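PDB 5DIK: alkyl hydroperoxide reductase AhpD from Legionella pneumophila, which probably reduces alkyl hydroperoxides through a redox-active cysteine pair, as a carboxymuconolactone decarboxylase family protein possibly involved in the antioxidative response. Local coordinates for residues F13-T21 against C69-S77; S77-R87 against A112-S120. All blocks are in the same frame, centred on the assembly; numbering follows the deposited sequence. Where two conformers were deposited one is given.

Contact 1: residues F13-T21 against C69-S77; sequences FSHITKDIT and CPGCIGFHS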
loop_
_atom_site.group_PDB
_atom_site.type_symbol
_atom_site.label_atom_id
_atom_site.label_comp_id
_atom_site.label_asym_id
_atom_site.label_seq_id
_atom_site.Cartn_x
_atom_site.Cartn_y
_atom_site.Cartn_z
ATOM N N PHE A 13 14.119 -2.626 18.578
ATOM C CA PHE A 13 12.762 -2.067 18.699
ATOM C C PHE A 13 12.578 -1.161 19.904
ATOM O O PHE A 13 11.717 -0.270 19.892
ATOM C CB PHE A 13 11.718 -3.182 18.668
ATOM C CG PHE A 13 11.620 -3.828 17.328
ATOM C CD1 PHE A 13 10.847 -3.244 16.317
ATOM C CD2 PHE A 13 12.320 -4.983 17.041
ATOM C CE1 PHE A 13 10.778 -3.815 15.057
ATOM C CE2 PHE A 13 12.256 -5.557 15.782
ATOM C CZ PHE A 13 11.472 -4.975 14.789
ATOM N N SER A 14 13.377 -1.362 20.954
ATOM C CA SER A 14 13.378 -0.400 22.041
ATOM C C SER A 14 13.839 0.957 21.515
ATOM O O SER A 14 13.242 1.974 21.822
ATOM C CB SER A 14 14.299 -0.863 23.202
ATOM O OG SER A 14 14.362 0.149 24.190
ATOM N N HIS A 15 14.888 0.953 20.713
ATOM C CA HIS A 15 15.429 2.166 20.122
ATOM C C HIS A 15 14.414 2.810 19.149
ATOM O O HIS A 15 14.195 4.025 19.169
ATOM C CB HIS A 15 16.791 1.826 19.484
ATOM C CG HIS A 15 17.493 2.979 18.840
ATOM N ND1 HIS A 15 17.477 3.194 17.474
ATOM C CD2 HIS A 15 18.273 3.957 19.362
ATOM C CE1 HIS A 15 18.193 4.268 17.189
ATOM N NE2 HIS A 15 18.683 4.754 18.317
ATOM N N ILE A 16 13.766 1.990 18.330
ATOM C CA ILE A 16 12.803 2.523 17.347
ATOM C C ILE A 16 11.647 3.197 18.084
ATOM O O ILE A 16 11.303 4.334 17.780
ATOM C CB ILE A 16 12.297 1.413 16.390
ATOM C CG1 ILE A 16 13.403 1.006 15.431
ATOM C CG2 ILE A 16 11.070 1.883 15.610
ATOM C CD1 ILE A 16 13.121 -0.249 14.642
ATOM N N THR A 17 11.079 2.527 19.084
ATOM C CA THR A 17 9.916 3.051 19.807
ATOM C C THR A 17 10.269 4.259 20.652
ATOM O O THR A 17 9.521 5.234 20.711
ATOM C CB THR A 17 9.242 1.977 20.687
ATOM O OG1 THR A 17 10.209 1.353 21.553
ATOM C CG2 THR A 17 8.602 0.913 19.800
ATOM N N LYS A 18 11.429 4.229 21.304
ATOM C CA LYS A 18 11.860 5.404 22.082
ATOM C C LYS A 18 12.070 6.641 21.204
ATOM O O LYS A 18 11.688 7.727 21.589
ATOM C CB LYS A 18 13.131 5.089 22.912
ATOM C CG LYS A 18 12.805 4.211 24.115
ATOM C CD LYS A 18 14.052 3.740 24.861
ATOM C CE LYS A 18 14.555 4.817 25.804
ATOM N NZ LYS A 18 15.743 4.357 26.592
ATOM N N ASP A 19 12.702 6.465 20.048
ATOM C CA ASP A 19 12.919 7.570 19.114
ATOM C C ASP A 19 11.596 8.138 18.593
ATOM O O ASP A 19 11.462 9.347 18.444
ATOM C CB ASP A 19 13.837 7.157 17.970
ATOM C CG ASP A 19 15.303 7.052 18.410
ATOM O OD1 ASP A 19 15.599 7.401 19.583
ATOM O OD2 ASP A 19 16.142 6.592 17.606
ATOM N N ILE A 20 10.611 7.283 18.352
ATOM C CA ILE A 20 9.296 7.781 17.940
ATOM C C ILE A 20 8.624 8.518 19.106
ATOM O O ILE A 20 8.061 9.601 18.933
ATOM C CB ILE A 20 8.416 6.641 17.398
ATOM C CG1 ILE A 20 8.966 6.170 16.046
ATOM C CG2 ILE A 20 6.966 7.096 17.309
ATOM C CD1 ILE A 20 8.488 4.790 15.601
ATOM N N THR A 21 8.696 7.944 20.299
ATOM C CA THR A 21 8.078 8.557 21.480
ATOM C C THR A 21 8.634 9.960 21.741
ATOM O O THR A 21 7.882 10.847 22.094
ATOM C CB THR A 21 8.236 7.652 22.724
ATOM O OG1 THR A 21 7.502 6.447 22.498
ATOM C CG2 THR A 21 7.707 8.332 24.018
ATOM N N CYS A 69 5.165 -1.653 8.962
ATOM C CA CYS A 69 5.461 -0.498 9.758
ATOM C C CYS A 69 6.268 -0.909 11.022
ATOM O O CYS A 69 5.702 -1.376 11.983
ATOM C CB CYS A 69 4.172 0.192 10.163
ATOM S SG CYS A 69 4.550 1.760 10.975
ATOM N N PRO A 70 7.603 -0.757 10.978
ATOM C CA PRO A 70 8.453 -1.213 12.128
ATOM C C PRO A 70 8.087 -0.541 13.439
ATOM O O PRO A 70 8.043 -1.204 14.472
ATOM C CB PRO A 70 9.875 -0.818 11.699
ATOM C CG PRO A 70 9.840 -0.843 10.215
ATOM C CD PRO A 70 8.450 -0.286 9.861
ATOM N N GLY A 71 7.727 0.733 13.382
ATOM C CA GLY A 71 7.244 1.438 14.549
ATOM C C GLY A 71 6.028 0.836 15.181
ATOM O O GLY A 71 6.006 0.594 16.403
ATOM N N CYS A 72 4.997 0.600 14.359
ATOM C CA CYS A 72 3.777 -0.045 14.798
ATOM C C CYS A 72 4.073 -1.434 15.337
ATOM O O CYS A 72 3.534 -1.841 16.359
ATOM C CB CYS A 72 2.841 -0.214 13.606
ATOM S SG CYS A 72 2.553 1.293 12.646
ATOM N N ILE A 73 4.960 -2.145 14.650
ATOM C CA ILE A 73 5.312 -3.517 15.090
ATOM C C ILE A 73 5.925 -3.468 16.512
ATOM O O ILE A 73 5.551 -4.259 17.395
ATOM C CB ILE A 73 6.244 -4.215 14.077
ATOM C CG1 ILE A 73 5.431 -4.602 12.839
ATOM C CG2 ILE A 73 6.859 -5.496 14.666
ATOM C CD1 ILE A 73 6.291 -5.017 11.659
ATOM N N GLY A 74 6.815 -2.514 16.722
ATOM C CA GLY A 74 7.451 -2.322 18.015
ATOM C C GLY A 74 6.467 -2.006 19.123
ATOM O O GLY A 74 6.448 -2.674 20.156
ATOM N N PHE A 75 5.630 -0.995 18.909
ATOM C CA PHE A 75 4.658 -0.620 19.914
ATOM C C PHE A 75 3.646 -1.696 20.220
ATOM O O PHE A 75 3.356 -1.940 21.399
ATOM C CB PHE A 75 3.926 0.691 19.571
ATOM C CG PHE A 75 4.762 1.928 19.783
ATOM C CD1 PHE A 75 5.107 2.354 21.074
ATOM C CD2 PHE A 75 5.174 2.706 18.707
ATOM C CE1 PHE A 75 5.892 3.498 21.277
ATOM C CE2 PHE A 75 5.961 3.844 18.902
ATOM C CZ PHE A 75 6.303 4.258 20.194
ATOM N N HIS A 76 3.072 -2.324 19.182
ATOM C CA HIS A 76 2.076 -3.352 19.421
ATOM C C HIS A 76 2.663 -4.633 20.038
ATOM O O HIS A 76 1.975 -5.288 20.818
ATOM C CB HIS A 76 1.250 -3.618 18.157
ATOM C CG HIS A 76 0.450 -2.422 17.754
ATOM N ND1 HIS A 76 -0.468 -1.830 18.601
ATOM C CD2 HIS A 76 0.500 -1.644 16.656
ATOM C CE1 HIS A 76 -0.979 -0.758 18.025
ATOM N NE2 HIS A 76 -0.424 -0.630 16.834
ATOM N N SER A 77 3.922 -4.949 19.728
ATOM C CA SER A 77 4.663 -6.040 20.414
ATOM C C SER A 77 4.753 -5.823 21.914
ATOM O O SER A 77 4.499 -6.717 22.722
ATOM C CB SER A 77 6.095 -6.110 19.888
ATOM O OG SER A 77 6.069 -6.857 18.716
#

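Contact 2: residues S77-R87 against A112-S120; sequences SQTLVKLQATR and ALEAFEEFS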
loop_
_atom_site.group_PDB
_atom_site.type_symbol
_atom_site.label_atom_id
_atom_site.label_comp_id
_atom_site.label_asym_id
_atom_site.label_seq_id
_atom_site.Cartn_x
_atom_site.Cartn_y
_atom_site.Cartn_z
ATOM N N SER A 77 3.922 -4.949 19.728
ATOM C CA SER A 77 4.663 -6.040 20.414
ATOM C C SER A 77 4.753 -5.823 21.914
ATOM O O SER A 77 4.499 -6.717 22.722
ATOM C CB SER A 77 6.095 -6.110 19.888
ATOM O OG SER A 77 6.069 -6.857 18.716
ATOM N N GLN A 78 5.141 -4.615 22.264
ATOM C CA GLN A 78 5.286 -4.209 23.651
ATOM C C GLN A 78 3.961 -4.322 24.405
ATOM O O GLN A 78 3.892 -4.877 25.510
ATOM C CB GLN A 78 5.847 -2.794 23.668
ATOM C CG GLN A 78 6.161 -2.221 25.011
ATOM C CD GLN A 78 6.802 -0.855 24.872
ATOM O OE1 GLN A 78 6.316 0.006 24.134
ATOM N NE2 GLN A 78 7.918 -0.652 25.570
ATOM N N THR A 79 2.891 -3.830 23.791
ATOM C CA THR A 79 1.567 -3.959 24.371
ATOM C C THR A 79 1.130 -5.442 24.497
ATOM O O THR A 79 0.518 -5.818 25.486
ATOM C CB THR A 79 0.552 -3.144 23.537
ATOM O OG1 THR A 79 0.991 -1.793 23.497
ATOM C CG2 THR A 79 -0.806 -3.174 24.143
ATOM N N LEU A 80 1.406 -6.269 23.487
ATOM C CA LEU A 80 1.027 -7.685 23.557
ATOM C C LEU A 80 1.698 -8.381 24.760
ATOM O O LEU A 80 1.070 -9.186 25.448
ATOM C CB LEU A 80 1.399 -8.426 22.297
ATOM C CG LEU A 80 0.494 -8.197 21.088
ATOM C CD1 LEU A 80 1.119 -8.932 19.918
ATOM C CD2 LEU A 80 -0.923 -8.666 21.310
ATOM N N VAL A 81 2.960 -8.053 24.997
ATOM C CA VAL A 81 3.656 -8.580 26.183
ATOM C C VAL A 81 2.957 -8.103 27.457
ATOM O O VAL A 81 2.630 -8.900 28.345
ATOM C CB VAL A 81 5.123 -8.174 26.186
ATOM C CG1 VAL A 81 5.785 -8.511 27.530
ATOM C CG2 VAL A 81 5.831 -8.867 25.040
ATOM N N LYS A 82 2.662 -6.814 27.525
ATOM C CA LYS A 82 1.900 -6.277 28.656
ATOM C C LYS A 82 0.545 -6.953 28.869
ATOM O O LYS A 82 0.138 -7.175 30.003
ATOM C CB LYS A 82 1.711 -4.773 28.499
ATOM C CG LYS A 82 1.112 -4.114 29.727
ATOM C CD LYS A 82 0.863 -2.637 29.494
ATOM C CE LYS A 82 0.269 -2.002 30.743
ATOM N NZ LYS A 82 0.142 -0.525 30.586
ATOM N N LEU A 83 -0.157 -7.284 27.787
ATOM C CA LEU A 83 -1.465 -7.931 27.876
ATOM C C LEU A 83 -1.384 -9.463 28.005
ATOM O O LEU A 83 -2.392 -10.130 27.906
ATOM C CB LEU A 83 -2.318 -7.556 26.665
ATOM C CG LEU A 83 -2.743 -6.095 26.592
ATOM C CD1 LEU A 83 -3.444 -5.802 25.279
ATOM C CD2 LEU A 83 -3.642 -5.739 27.764
ATOM N N GLN A 84 -0.176 -9.988 28.196
ATOM C CA GLN A 84 0.085 -11.410 28.379
ATOM C C GLN A 84 -0.384 -12.302 27.220
ATOM O O GLN A 84 -0.810 -13.444 27.410
ATOM C CB GLN A 84 -0.478 -11.884 29.745
ATOM C CG GLN A 84 0.044 -11.065 30.918
ATOM C CD GLN A 84 -0.575 -11.487 32.241
ATOM O OE1 GLN A 84 -1.299 -12.479 32.321
ATOM N NE2 GLN A 84 -0.306 -10.727 33.276
ATOM N N ALA A 85 -0.246 -11.797 26.005
ATOM C CA ALA A 85 -0.425 -12.637 24.826
ATOM C C ALA A 85 0.648 -13.714 24.813
ATOM O O ALA A 85 1.791 -13.453 25.166
ATOM C CB ALA A 85 -0.319 -11.788 23.554
ATOM N N THR A 86 0.297 -14.912 24.389
ATOM C CA THR A 86 1.288 -15.980 24.281
ATOM C C THR A 86 1.986 -15.911 22.922
ATOM O O THR A 86 1.486 -15.330 21.943
ATOM C CB THR A 86 0.660 -17.370 24.451
ATOM O OG1 THR A 86 -0.206 -17.638 23.338
ATOM C CG2 THR A 86 -0.138 -17.454 25.761
ATOM N N ARG A 87 3.160 -16.508 22.896
ATOM C CA ARG A 87 3.915 -16.700 21.675
ATOM C C ARG A 87 3.072 -17.377 20.582
ATOM O O ARG A 87 3.101 -16.963 19.420
ATOM C CB ARG A 87 5.141 -17.562 22.022
ATOM C CG ARG A 87 6.146 -17.655 20.910
ATOM C CD ARG A 87 7.256 -18.597 21.324
ATOM N NE ARG A 87 8.233 -18.711 20.269
ATOM C CZ ARG A 87 9.245 -17.891 20.095
ATOM N NH1 ARG A 87 9.458 -16.876 20.926
ATOM N NH2 ARG A 87 10.088 -18.116 19.103
ATOM N N ALA A 112 8.222 -8.914 13.560
ATOM C CA ALA A 112 7.325 -8.967 14.703
ATOM C C ALA A 112 7.791 -9.990 15.791
ATOM O O ALA A 112 7.641 -9.756 16.981
ATOM C CB ALA A 112 5.918 -9.301 14.262
ATOM N N LEU A 113 8.272 -11.141 15.355
ATOM C CA LEU A 113 8.719 -12.166 16.305
ATOM C C LEU A 113 9.954 -11.629 17.047
ATOM O O LEU A 113 10.045 -11.768 18.254
ATOM C CB LEU A 113 9.056 -13.458 15.599
ATOM C CG LEU A 113 9.487 -14.592 16.544
ATOM C CD1 LEU A 113 8.406 -14.892 17.572
ATOM C CD2 LEU A 113 9.815 -15.834 15.757
ATOM N N GLU A 114 10.869 -10.998 16.325
ATOM C CA GLU A 114 12.041 -10.363 16.939
ATOM C C GLU A 114 11.640 -9.333 17.992
ATOM O O GLU A 114 12.172 -9.352 19.105
ATOM C CB GLU A 114 12.955 -9.726 15.881
ATOM C CG GLU A 114 14.198 -9.046 16.447
ATOM C CD GLU A 114 14.999 -8.291 15.395
ATOM O OE1 GLU A 114 14.950 -8.657 14.209
ATOM O OE2 GLU A 114 15.697 -7.325 15.755
ATOM N N ALA A 115 10.672 -8.472 17.668
ATOM C CA ALA A 115 10.168 -7.472 18.604
ATOM C C ALA A 115 9.524 -8.075 19.845
ATOM O O ALA A 115 9.811 -7.650 20.968
ATOM C CB ALA A 115 9.175 -6.520 17.918
ATOM N N PHE A 116 8.661 -9.059 19.642
ATOM C CA PHE A 116 8.024 -9.751 20.737
ATOM C C PHE A 116 9.049 -10.393 21.678
ATOM O O PHE A 116 8.912 -10.300 22.894
ATOM C CB PHE A 116 7.067 -10.816 20.192
ATOM C CG PHE A 116 6.235 -11.480 21.235
ATOM C CD1 PHE A 116 5.111 -10.854 21.755
ATOM C CD2 PHE A 116 6.564 -12.756 21.685
ATOM C CE1 PHE A 116 4.325 -11.483 22.704
ATOM C CE2 PHE A 116 5.799 -13.381 22.666
ATOM C CZ PHE A 116 4.677 -12.751 23.166
ATOM N N GLU A 117 10.070 -11.017 21.108
ATOM C CA GLU A 117 11.117 -11.649 21.916
ATOM C C GLU A 117 11.915 -10.597 22.674
ATOM O O GLU A 117 12.239 -10.799 23.852
ATOM C CB GLU A 117 12.042 -12.517 21.054
ATOM C CG GLU A 117 11.392 -13.814 20.582
ATOM C CD GLU A 117 12.364 -14.816 19.950
ATOM O OE1 GLU A 117 11.938 -15.962 19.717
ATOM O OE2 GLU A 117 13.535 -14.466 19.658
ATOM N N GLU A 118 12.240 -9.481 22.008
ATOM C CA GLU A 118 12.937 -8.354 22.643
ATOM C C GLU A 118 12.184 -7.790 23.841
ATOM O O GLU A 118 12.776 -7.584 24.908
ATOM C CB GLU A 118 13.225 -7.238 21.634
ATOM C CG GLU A 118 13.868 -6.015 22.269
ATOM C CD GLU A 118 14.188 -4.899 21.305
ATOM O OE1 GLU A 118 14.274 -5.129 20.052
ATOM O OE2 GLU A 118 14.371 -3.768 21.806
ATOM N N PHE A 119 10.876 -7.568 23.717
ATOM C CA PHE A 119 10.129 -7.006 24.837
ATOM C C PHE A 119 9.713 -8.040 25.876
ATOM O O PHE A 119 9.241 -7.671 26.941
ATOM C CB PHE A 119 8.887 -6.248 24.342
ATOM C CG PHE A 119 9.226 -4.984 23.616
ATOM C CD1 PHE A 119 9.826 -3.933 24.288
ATOM C CD2 PHE A 119 8.966 -4.859 22.266
ATOM C CE1 PHE A 119 10.155 -2.766 23.628
ATOM C CE2 PHE A 119 9.277 -3.693 21.592
ATOM C CZ PHE A 119 9.868 -2.640 22.269
ATOM N N SER A 120 9.844 -9.319 25.544
ATOM C CA SER A 120 9.583 -10.431 26.477
ATOM C C SER A 120 10.777 -10.630 27.435
ATOM O O SER A 120 10.622 -11.259 28.461
ATOM C CB SER A 120 9.301 -11.723 25.724
ATOM O OG SER A 120 8.064 -11.650 25.018
#

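Contact 1: residues F13-T21 against C69-S77
T17 lays its methyl on the aromatic ring of F75, and this CH-pi contact joins helix 12-30 to the start of helix 70-82. T17 CG2 stands 3.8 Å from the centroid of the F75 ring, only 2° off the ring normal, almost exactly over the middle of one face. The methyl lies anti to the carbonyl carbon of T17 while OG1 (chi1 53°) turns back to its own helix, where the carbonyls of F13 and S14 are both near. Threonine thus offers a methyl to the ring and keeps its hydroxyl for the backbone.

Two more side chains border F75 at its rim. I20 CG2 packs 3.8 Å from F75 CE2, and T21 OG1 lies in the ring plane 3.4 Å from F75 CZ. That hydroxyl donates to T17 O at 3.0 Å, approaching from above the carbonyl plane on the face opposite to T21 N, so one oxygen holds two donors.

Much of the remaining packing sets side chains on the backbone. Lacking a side chain, G71 makes room for I20 CD1, 3.7 Å from its CA, and G74 for the T17 methyl as well as the F13 ring. F13 turns an edge to P70 O and touches the I73 side chain; I16 rests on G71 and P70.

At the beginning of helix 70-82, C69 and C72 form a disulfide in this structure while occupying two conformations, a CXXC pair at a helix N-terminus as in the redox centre of AhpD-like proteins; M107 and Y108 of a second subunit pack against this end. The axes of 13-21 and 70-77 cross at 102°, nearly at right angles, beside the presumed peroxidase site of this all-helical fold.

Contact 2: residues S77-R87 against A112-S120
F116 reaches across from helix 102-120 as a knob into a hole formed by S77, L80, V81 and R87. Its ring swings out with CG anti to the backbone N (chi1 -173°), which brings CE1 to 3.8 Å from V81 CG2 and turns an edge to A85 O. An aromatic suits this slot because it packs on V81 and L80 while its C-H edge can meet the carbonyl. The return knob is S77, small enough to sit among A112, A115, F116 and F119; its OG is bonded to I73 O. The turn that F116 meets is a Schellman motif: Q84 ends helix 70-82 as A85 N bonds to L80 O and Q84 N to V81 O. Q78 CB lies 3.9 Å from the centroid of the F119 ring, over its face, and its extended chain takes NE2 on to F119 CE1. R87, stretched from CG to NE, grips E117 OE1 end-on in a salt bridge: NH1 and NH2 each donate at 2.9 Å, bent to 145° because they share one oxygen in the guanidinium plane, while L113 CD1 covers one face. E30 and K26 of a neighbouring subunit are second partners for R87 NE and E117 OE2.

Overall arrangement
Contacts 1 and 2 follow one another along helix 70-82 and share S77, their centres about 12 Å apart. Helices 12-30 and 102-120 also meet directly: E118 receives probable hydrogen bonds from S14 N to OE2 (2.7 Å) and from F13 N to OE1 (2.9 Å), a carboxylate well suited to the amides of the first turn of helix 12-30. F13 packs on A115 and F119, and G74 O lies 3.3 Å from F119 CE2, so helices 12-30, 70-82 and 102-120 pack against one another. The C69-C72 disulfide lies on segment 69-77, at the opposite end of helix 70-82 from the turn in contact 2, whose R87 and E117 instead face a neighbouring subunit.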